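Local coordinates for allantoin racemase (Pseudomonas fluorescens, PDB 5LG5), which interconverts the two enantiomers of allantoin and probably also racemises 5-monosubstituted hydantoins, at residues R162-A167 against E174-G179; S138-G143 against I168-A173. All coordinates share one frame; numbering follows the deposited sequence.

Interaction 1. Residues R162-A167 against E174-G179; sequences RQAELA and EVICLG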
ATOM      1  N   ARG E 162     -24.700   4.339 -18.317  1.00 13.93           N
ATOM      2  CA  ARG E 162     -23.514   4.892 -18.980  1.00 20.00           C
ATOM      3  C   ARG E 162     -22.266   4.756 -18.125  1.00 17.54           C
ATOM      4  O   ARG E 162     -21.208   4.403 -18.641  1.00 18.85           O
ATOM      5  CB  ARG E 162     -23.679   6.357 -19.422  1.00 20.98           C
ATOM      6  CG  ARG E 162     -22.360   6.889 -20.055  1.00 25.08           C
ATOM      7  CD  ARG E 162     -22.411   8.276 -20.735  1.00 34.24           C
ATOM      8  NE  ARG E 162     -22.704   9.388 -19.833  1.00 43.37           N
ATOM      9  CZ  ARG E 162     -23.912   9.933 -19.695  1.00 49.31           C
ATOM     10  NH1 ARG E 162     -24.923   9.475 -20.422  1.00 46.14           N
ATOM     11  NH2 ARG E 162     -24.109  10.941 -18.850  1.00 39.30           N
ATOM     12  N   GLN E 163     -22.380   5.036 -16.827  1.00 19.68           N
ATOM     13  CA  GLN E 163     -21.223   4.905 -15.937  1.00 17.82           C
ATOM     14  C   GLN E 163     -20.793   3.455 -15.807  1.00 13.40           C
ATOM     15  O   GLN E 163     -19.605   3.152 -15.791  1.00 16.72           O
ATOM     16  CB  GLN E 163     -21.513   5.502 -14.557  1.00 14.96           C
ATOM     17  CG  GLN E 163     -21.690   7.007 -14.584  1.00 13.62           C
ATOM     18  CD  GLN E 163     -20.539   7.685 -15.287  1.00 18.97           C
ATOM     19  OE1 GLN E 163     -19.376   7.323 -15.091  1.00 16.56           O
ATOM     20  NE2 GLN E 163     -20.854   8.660 -16.135  1.00 20.08           N
ATOM     21  N   ALA E 164     -21.770   2.556 -15.729  1.00 15.56           N
ATOM     22  CA  ALA E 164     -21.467   1.131 -15.675  1.00 11.48           C
ATOM     23  C   ALA E 164     -20.719   0.687 -16.933  1.00 16.90           C
ATOM     24  O   ALA E 164     -19.753  -0.080 -16.859  1.00 14.85           O
ATOM     25  CB  ALA E 164     -22.733   0.318 -15.484  1.00 12.01           C
ATOM     26  N   GLU E 165     -21.165   1.173 -18.088  1.00 16.79           N
ATOM     27  CA  GLU E 165     -20.506   0.833 -19.347  1.00 20.62           C
ATOM     28  C   GLU E 165     -19.073   1.355 -19.370  1.00 20.57           C
ATOM     29  O   GLU E 165     -18.157   0.668 -19.827  1.00 17.77           O
ATOM     30  CB  GLU E 165     -21.320   1.354 -20.538  1.00 18.67           C
ATOM     31  CG  GLU E 165     -22.610   0.578 -20.736  1.00 18.41           C
ATOM     32  CD  GLU E 165     -23.498   1.146 -21.837  1.00 31.31           C
ATOM     33  OE1 GLU E 165     -23.364   2.353 -22.161  1.00 26.21           O
ATOM     34  OE2 GLU E 165     -24.351   0.382 -22.351  1.00 30.13           O
ATOM     35  N   LEU E 166     -18.879   2.565 -18.852  1.00 17.07           N
ATOM     36  CA  LEU E 166     -17.546   3.151 -18.799  1.00 19.12           C
ATOM     37  C   LEU E 166     -16.656   2.383 -17.827  1.00 19.06           C
ATOM     38  O   LEU E 166     -15.474   2.148 -18.090  1.00 18.75           O
ATOM     39  CB  LEU E 166     -17.625   4.628 -18.401  1.00 20.47           C
ATOM     40  CG  LEU E 166     -18.243   5.590 -19.416  1.00 23.67           C
ATOM     41  CD1 LEU E 166     -18.417   6.979 -18.811  1.00 24.95           C
ATOM     42  CD2 LEU E 166     -17.361   5.676 -20.668  1.00 30.38           C
ATOM     43  N   ALA E 167     -17.239   1.987 -16.703  1.00 17.22           N
ATOM     44  CA  ALA E 167     -16.510   1.227 -15.704  1.00 15.99           C
ATOM     45  C   ALA E 167     -15.995  -0.086 -16.295  1.00 14.91           C
ATOM     46  O   ALA E 167     -14.829  -0.452 -16.109  1.00 14.30           O
ATOM     47  CB  ALA E 167     -17.398   0.968 -14.499  1.00 10.78           C
ATOM     48  N   GLU E 174     -15.670  -5.894 -13.683  1.00 11.53           N
ATOM     49  CA  GLU E 174     -16.275  -7.125 -14.159  1.00 11.91           C
ATOM     50  C   GLU E 174     -17.615  -7.308 -13.491  1.00 13.71           C
ATOM     51  O   GLU E 174     -18.437  -8.125 -13.910  1.00 11.23           O
ATOM     52  CB  GLU E 174     -15.357  -8.303 -13.878  1.00 12.25           C
ATOM     53  CG  GLU E 174     -13.993  -8.103 -14.508  1.00 12.46           C
ATOM     54  CD  GLU E 174     -13.112  -9.305 -14.380  1.00 14.12           C
ATOM     55  OE1 GLU E 174     -13.557 -10.298 -13.757  1.00 12.79           O
ATOM     56  OE2 GLU E 174     -11.976  -9.260 -14.914  1.00 14.96           O
ATOM     57  N   VAL E 175     -17.820  -6.532 -12.435  1.00 11.14           N
ATOM     58  CA  VAL E 175     -19.068  -6.536 -11.695  1.00  7.77           C
ATOM     59  C   VAL E 175     -19.436  -5.111 -11.349  1.00 10.61           C
ATOM     60  O   VAL E 175     -18.559  -4.280 -11.073  1.00  7.71           O
ATOM     61  CB  VAL E 175     -18.955  -7.377 -10.394  1.00 11.76           C
ATOM     62  CG1 VAL E 175     -20.290  -7.401  -9.640  1.00 10.91           C
ATOM     63  CG2 VAL E 175     -18.493  -8.798 -10.703  1.00 12.49           C
ATOM     64  N   ILE E 176     -20.730  -4.817 -11.373  1.00  9.69           N
ATOM     65  CA  ILE E 176     -21.190  -3.497 -10.990  1.00  9.80           C
ATOM     66  C   ILE E 176     -21.895  -3.568  -9.655  1.00 11.78           C
ATOM     67  O   ILE E 176     -22.712  -4.454  -9.435  1.00 11.48           O
ATOM     68  CB  ILE E 176     -22.160  -2.910 -12.020  1.00 10.79           C
ATOM     69  CG1 ILE E 176     -21.484  -2.831 -13.395  1.00  7.37           C
ATOM     70  CG2 ILE E 176     -22.629  -1.558 -11.560  1.00 10.34           C
ATOM     71  CD1 ILE E 176     -20.327  -1.832 -13.473  1.00 11.09           C
ATOM     72  N   CYS E 177     -21.547  -2.659  -8.748  1.00 12.46           N
ATOM     73  CA  CYS E 177     -22.302  -2.482  -7.511  1.00 12.78           C
ATOM     74  C   CYS E 177     -23.147  -1.225  -7.583  1.00 10.70           C
ATOM     75  O   CYS E 177     -22.651  -0.170  -7.971  1.00 12.35           O
ATOM     76  CB  CYS E 177     -21.364  -2.388  -6.291  1.00 15.08           C
ATOM     77  SG  CYS E 177     -20.387  -3.869  -5.959  1.00 11.24           S
ATOM     78  N   LEU E 178     -24.420  -1.343  -7.226  1.00 12.25           N
ATOM     79  CA  LEU E 178     -25.264  -0.166  -7.041  1.00 16.50           C
ATOM     80  C   LEU E 178     -24.702   0.649  -5.885  1.00 18.88           C
ATOM     81  O   LEU E 178     -24.393   0.097  -4.826  1.00 22.06           O
ATOM     82  CB  LEU E 178     -26.697  -0.588  -6.740  1.00 19.89           C
ATOM     83  CG  LEU E 178     -27.295  -1.436  -7.867  1.00 18.23           C
ATOM     84  CD1 LEU E 178     -28.778  -1.693  -7.628  1.00 22.33           C
ATOM     85  CD2 LEU E 178     -27.068  -0.771  -9.212  1.00 12.97           C
ATOM     86  N   GLY E 179     -24.569   1.958  -6.073  1.00 19.95           N
ATOM     87  CA  GLY E 179     -23.871   2.772  -5.088  1.00 23.67           C
ATOM     88  C   GLY E 179     -24.796   3.771  -4.436  1.00 27.55           C
ATOM     89  O   GLY E 179     -24.395   4.900  -4.114  1.00 27.16           O
TER

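Interaction 2. Residues S138-G143 against I168-A173; sequences SVRASG and IREDKA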
ATOM      1  N   SER E 138     -13.186   1.137  -9.753  1.00 13.45           N
ATOM      2  CA  SER E 138     -13.549   2.547  -9.704  1.00 11.41           C
ATOM      3  C   SER E 138     -14.845   2.759  -8.940  1.00 11.87           C
ATOM      4  O   SER E 138     -15.657   1.842  -8.773  1.00  8.76           O
ATOM      5  CB  SER E 138     -13.694   3.125 -11.121  1.00 15.20           C
ATOM      6  OG  SER E 138     -14.663   2.413 -11.871  1.00 11.42           O
ATOM      7  N   VAL E 139     -15.023   3.984  -8.465  1.00 11.50           N
ATOM      8  CA  VAL E 139     -16.306   4.433  -7.972  1.00  9.52           C
ATOM      9  C   VAL E 139     -16.726   5.569  -8.870  1.00 10.25           C
ATOM     10  O   VAL E 139     -16.012   6.565  -8.988  1.00 12.96           O
ATOM     11  CB  VAL E 139     -16.206   4.915  -6.518  1.00 11.37           C
ATOM     12  CG1 VAL E 139     -17.580   5.462  -6.018  1.00  7.50           C
ATOM     13  CG2 VAL E 139     -15.694   3.786  -5.648  1.00  8.39           C
ATOM     14  N   ARG E 140     -17.864   5.414  -9.533  1.00  7.94           N
ATOM     15  CA  ARG E 140     -18.299   6.397 -10.516  1.00 11.19           C
ATOM     16  C   ARG E 140     -19.648   6.989 -10.172  1.00 12.24           C
ATOM     17  O   ARG E 140     -20.541   6.292  -9.682  1.00 12.66           O
ATOM     18  CB  ARG E 140     -18.393   5.761 -11.899  1.00 12.84           C
ATOM     19  CG  ARG E 140     -17.075   5.349 -12.477  1.00 15.17           C
ATOM     20  CD  ARG E 140     -17.266   4.912 -13.906  1.00 19.92           C
ATOM     21  NE  ARG E 140     -16.007   4.957 -14.623  1.00 26.90           N
ATOM     22  CZ  ARG E 140     -15.702   5.893 -15.507  1.00 23.20           C
ATOM     23  NH1 ARG E 140     -16.590   6.835 -15.799  1.00 26.66           N
ATOM     24  NH2 ARG E 140     -14.523   5.867 -16.109  1.00 23.04           N
ATOM     25  N   ALA E 141     -19.804   8.269 -10.479  1.00 10.66           N
ATOM     26  CA  ALA E 141     -21.054   8.957 -10.211  1.00 15.32           C
ATOM     27  C   ALA E 141     -21.882   9.086 -11.484  1.00 12.75           C
ATOM     28  O   ALA E 141     -21.378   9.488 -12.522  1.00 12.09           O
ATOM     29  CB  ALA E 141     -20.779  10.338  -9.615  1.00 13.12           C
ATOM     30  N   SER E 142     -23.162   8.768 -11.388  1.00 16.12           N
ATOM     31  CA  SER E 142     -24.060   8.933 -12.520  1.00 19.76           C
ATOM     32  C   SER E 142     -24.308  10.419 -12.786  1.00 19.97           C
ATOM     33  O   SER E 142     -24.610  10.807 -13.910  1.00 17.69           O
ATOM     34  CB  SER E 142     -25.367   8.187 -12.260  1.00 18.06           C
ATOM     35  OG  SER E 142     -26.049   8.760 -11.168  1.00 21.22           O
ATOM     36  N   GLY E 143     -24.219  11.242 -11.741  1.00 21.91           N
ATOM     37  CA  GLY E 143     -24.437  12.674 -11.875  1.00 18.02           C
ATOM     38  C   GLY E 143     -25.869  13.066 -11.553  1.00 20.83           C
ATOM     39  O   GLY E 143     -26.284  14.212 -11.754  1.00 24.33           O
ATOM     40  N   ILE E 168     -16.855  -0.772 -17.039  1.00 12.30           N
ATOM     41  CA  ILE E 168     -16.475  -2.029 -17.675  1.00 16.45           C
ATOM     42  C   ILE E 168     -15.394  -1.804 -18.730  1.00 18.69           C
ATOM     43  O   ILE E 168     -14.321  -2.434 -18.702  1.00 19.03           O
ATOM     44  CB  ILE E 168     -17.713  -2.693 -18.329  1.00 18.53           C
ATOM     45  CG1 ILE E 168     -18.736  -3.052 -17.259  1.00 16.52           C
ATOM     46  CG2 ILE E 168     -17.323  -3.898 -19.170  1.00 14.36           C
ATOM     47  CD1 ILE E 168     -20.150  -3.232 -17.790  1.00 17.36           C
ATOM     48  N   ARG E 169     -15.655  -0.864 -19.630  1.00 19.88           N
ATOM     49  CA  ARG E 169     -14.769  -0.625 -20.764  1.00 17.53           C
ATOM     50  C   ARG E 169     -13.436  -0.003 -20.365  1.00 22.86           C
ATOM     51  O   ARG E 169     -12.372  -0.520 -20.707  1.00 23.75           O
ATOM     52  CB  ARG E 169     -15.474   0.271 -21.788  1.00 22.57           C
ATOM     53  CG  ARG E 169     -14.606   0.709 -22.949  1.00 28.02           C
ATOM     54  CD  ARG E 169     -15.435   1.352 -24.051  1.00 38.17           C
ATOM     55  NE  ARG E 169     -15.464   2.805 -23.906  1.00 40.60           N
ATOM     56  CZ  ARG E 169     -14.457   3.623 -24.201  1.00 48.16           C
ATOM     57  NH1 ARG E 169     -13.299   3.143 -24.653  1.00 45.78           N
ATOM     58  NH2 ARG E 169     -14.606   4.931 -24.021  1.00 48.01           N
ATOM     59  N   GLU E 170     -13.501   1.097 -19.620  1.00 22.51           N
ATOM     60  CA  GLU E 170     -12.308   1.850 -19.263  1.00 20.08           C
ATOM     61  C   GLU E 170     -11.630   1.384 -17.977  1.00 17.16           C
ATOM     62  O   GLU E 170     -10.405   1.360 -17.891  1.00 16.38           O
ATOM     63  CB  GLU E 170     -12.635   3.340 -19.201  1.00 24.45           C
ATOM     64  CG  GLU E 170     -13.142   3.879 -20.526  1.00 29.64           C
ATOM     65  CD  GLU E 170     -13.478   5.344 -20.460  1.00 39.43           C
ATOM     66  OE1 GLU E 170     -13.460   5.899 -19.336  1.00 43.18           O
ATOM     67  OE2 GLU E 170     -13.743   5.939 -21.530  1.00 43.14           O
ATOM     68  N   ASP E 171     -12.416   1.047 -16.963  1.00 14.68           N
ATOM     69  CA  ASP E 171     -11.838   0.688 -15.677  1.00 14.21           C
ATOM     70  C   ASP E 171     -11.636  -0.821 -15.502  1.00 15.95           C
ATOM     71  O   ASP E 171     -11.068  -1.262 -14.494  1.00 13.00           O
ATOM     72  CB  ASP E 171     -12.690   1.239 -14.528  1.00 11.34           C
ATOM     73  CG  ASP E 171     -12.958   2.723 -14.659  1.00 15.36           C
ATOM     74  OD1 ASP E 171     -12.111   3.411 -15.251  1.00 17.81           O
ATOM     75  OD2 ASP E 171     -14.010   3.199 -14.173  1.00 16.38           O
ATOM     76  N   LYS E 172     -12.134  -1.604 -16.457  1.00 13.25           N
ATOM     77  CA  LYS E 172     -12.042  -3.083 -16.389  1.00 12.75           C
ATOM     78  C   LYS E 172     -12.837  -3.699 -15.241  1.00 18.57           C
ATOM     79  O   LYS E 172     -12.453  -4.747 -14.685  1.00 16.21           O
ATOM     80  CB  LYS E 172     -10.594  -3.578 -16.356  1.00 16.43           C
ATOM     81  CG  LYS E 172      -9.777  -3.107 -17.546  1.00 20.08           C
ATOM     82  CD  LYS E 172     -10.498  -3.462 -18.848  1.00 22.00           C
ATOM     83  CE  LYS E 172      -9.736  -2.925 -20.060  1.00 28.67           C
ATOM     84  NZ  LYS E 172      -9.603  -3.931 -21.146  1.00 30.63           N
ATOM     85  N   ALA E 173     -13.934  -3.043 -14.874  1.00 15.20           N
ATOM     86  CA  ALA E 173     -14.851  -3.624 -13.916  1.00 14.38           C
ATOM     87  C   ALA E 173     -15.429  -4.900 -14.524  1.00 14.20           C
ATOM     88  O   ALA E 173     -15.685  -4.975 -15.738  1.00 12.96           O
ATOM     89  CB  ALA E 173     -15.971  -2.650 -13.596  1.00 12.32           C
TER

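Interaction 1. Residues R162-A167 against E174-G179
Ile176 of the strand pushes the end of its side chain against two alanines of the helix, Ala164 and Ala167, which lie one turn apart. The methyl CD1 of Ile176 does most of the touching: it lies 3.8 Å from Ala164 CB and 4.2 Å from Ala167 CB. Behind it, CG1 of Ile176 also comes within 4.0 Å of Ala164 CB. The longer branch arrives there because CG1 stands anti to the carbonyl carbon (chi1 -58°), which carries CD1 across to the helix, while CG2 lies anti to the backbone N. No hydrogen bond crosses between the segments, and the contact is purely apolar. Small residues suit the helix here: a single methyl at each position lets the backbones come close, with the CA atoms of Ala164 and Ile176 6.6 Å apart, while the branched isoleucine supplies the bulk from the strand. All three residues are buried, and Val113 and Val196 also pack on Ile176.

The other side of the helix is quite different. Arg162 and Glu165, both exposed, carry their charged ends well away from the strand, as befits residues turned to solvent. Helix 153-171 leads through a short turn into strand 175-179, which runs between strands 110-114 and 198-199 of a parallel sheet. Strand 136-141, helix 153-171 and strand 175-179 together form a right-handed beta-alpha-beta crossover, with parallel strand 110-114 lying between its two strands, part of the alpha/beta layering of the Asp/Glu/hydantoin racemase family.

Interaction 2. Residues S138-G143 against I168-A173
A salt-bridge network at the surface, made of Arg140, Arg169, Glu170 and Asp171, ties strand 136-141 to the last turn of helix 153-171. Its centre is Asp171 OD2, which accepts from Ser138 OG at 2.5 Å and from Arg140 NE at 2.7 Å. The NE bond is nearly straight (172°) and lies in the guanidinium plane; NE meets OD2 on the syn side, tilted 23° from the carboxylate plane, and Ser138 OG comes from over the other face. Arg140 NH2 adds a weak bond to the same oxygen. Arginine suits this place because it is long and presents several N-H groups: with CG anti to the carbonyl carbon (chi1 -67°) and the chain then extended to NE, the guanidinium is carried to the helix end, where NH2 also forms a salt bridge with Glu170 OE1 at 3.4 Å. Glu170 in turn holds Arg169 NH2 through OE2, at 2.8 Å. With an asparagine in place of Asp171, the Arg140 guanidinium would probably lose a compensating charge and, if the amide nitrogen faced inward, the Ser138 hydroxyl an acceptor. Two donors on one oxygen should fix the rotation of the carboxylate, and the nearby arginine is likely to favour its ionised form.

How the interactions relate
Interactions 1 and 2 share helix 153-171 and the same parallel sheet, and their centres lie about 5 Å apart. The last turns of the helix supply 162-167 to interaction 1 and, with the residues that follow, 168-173 to interaction 2. Gln163 and Arg140 join them directly: Gln163 OE1 lies 2.9 Å from Arg140 NH1, a probable hydrogen bond that gives the guanidinium another helix partner. At the turn, Ala167 O and Ala173 N are 3.0 Å apart, probably bonded as well, linking the end of the helix to the approach to strand 175-179. Interaction 1 is thus the buried, apolar seam and interaction 2 the charged surface edge of one helix-sheet interface. The second subunit packs on the connecting turn, at Lys172, Glu174 and Val175.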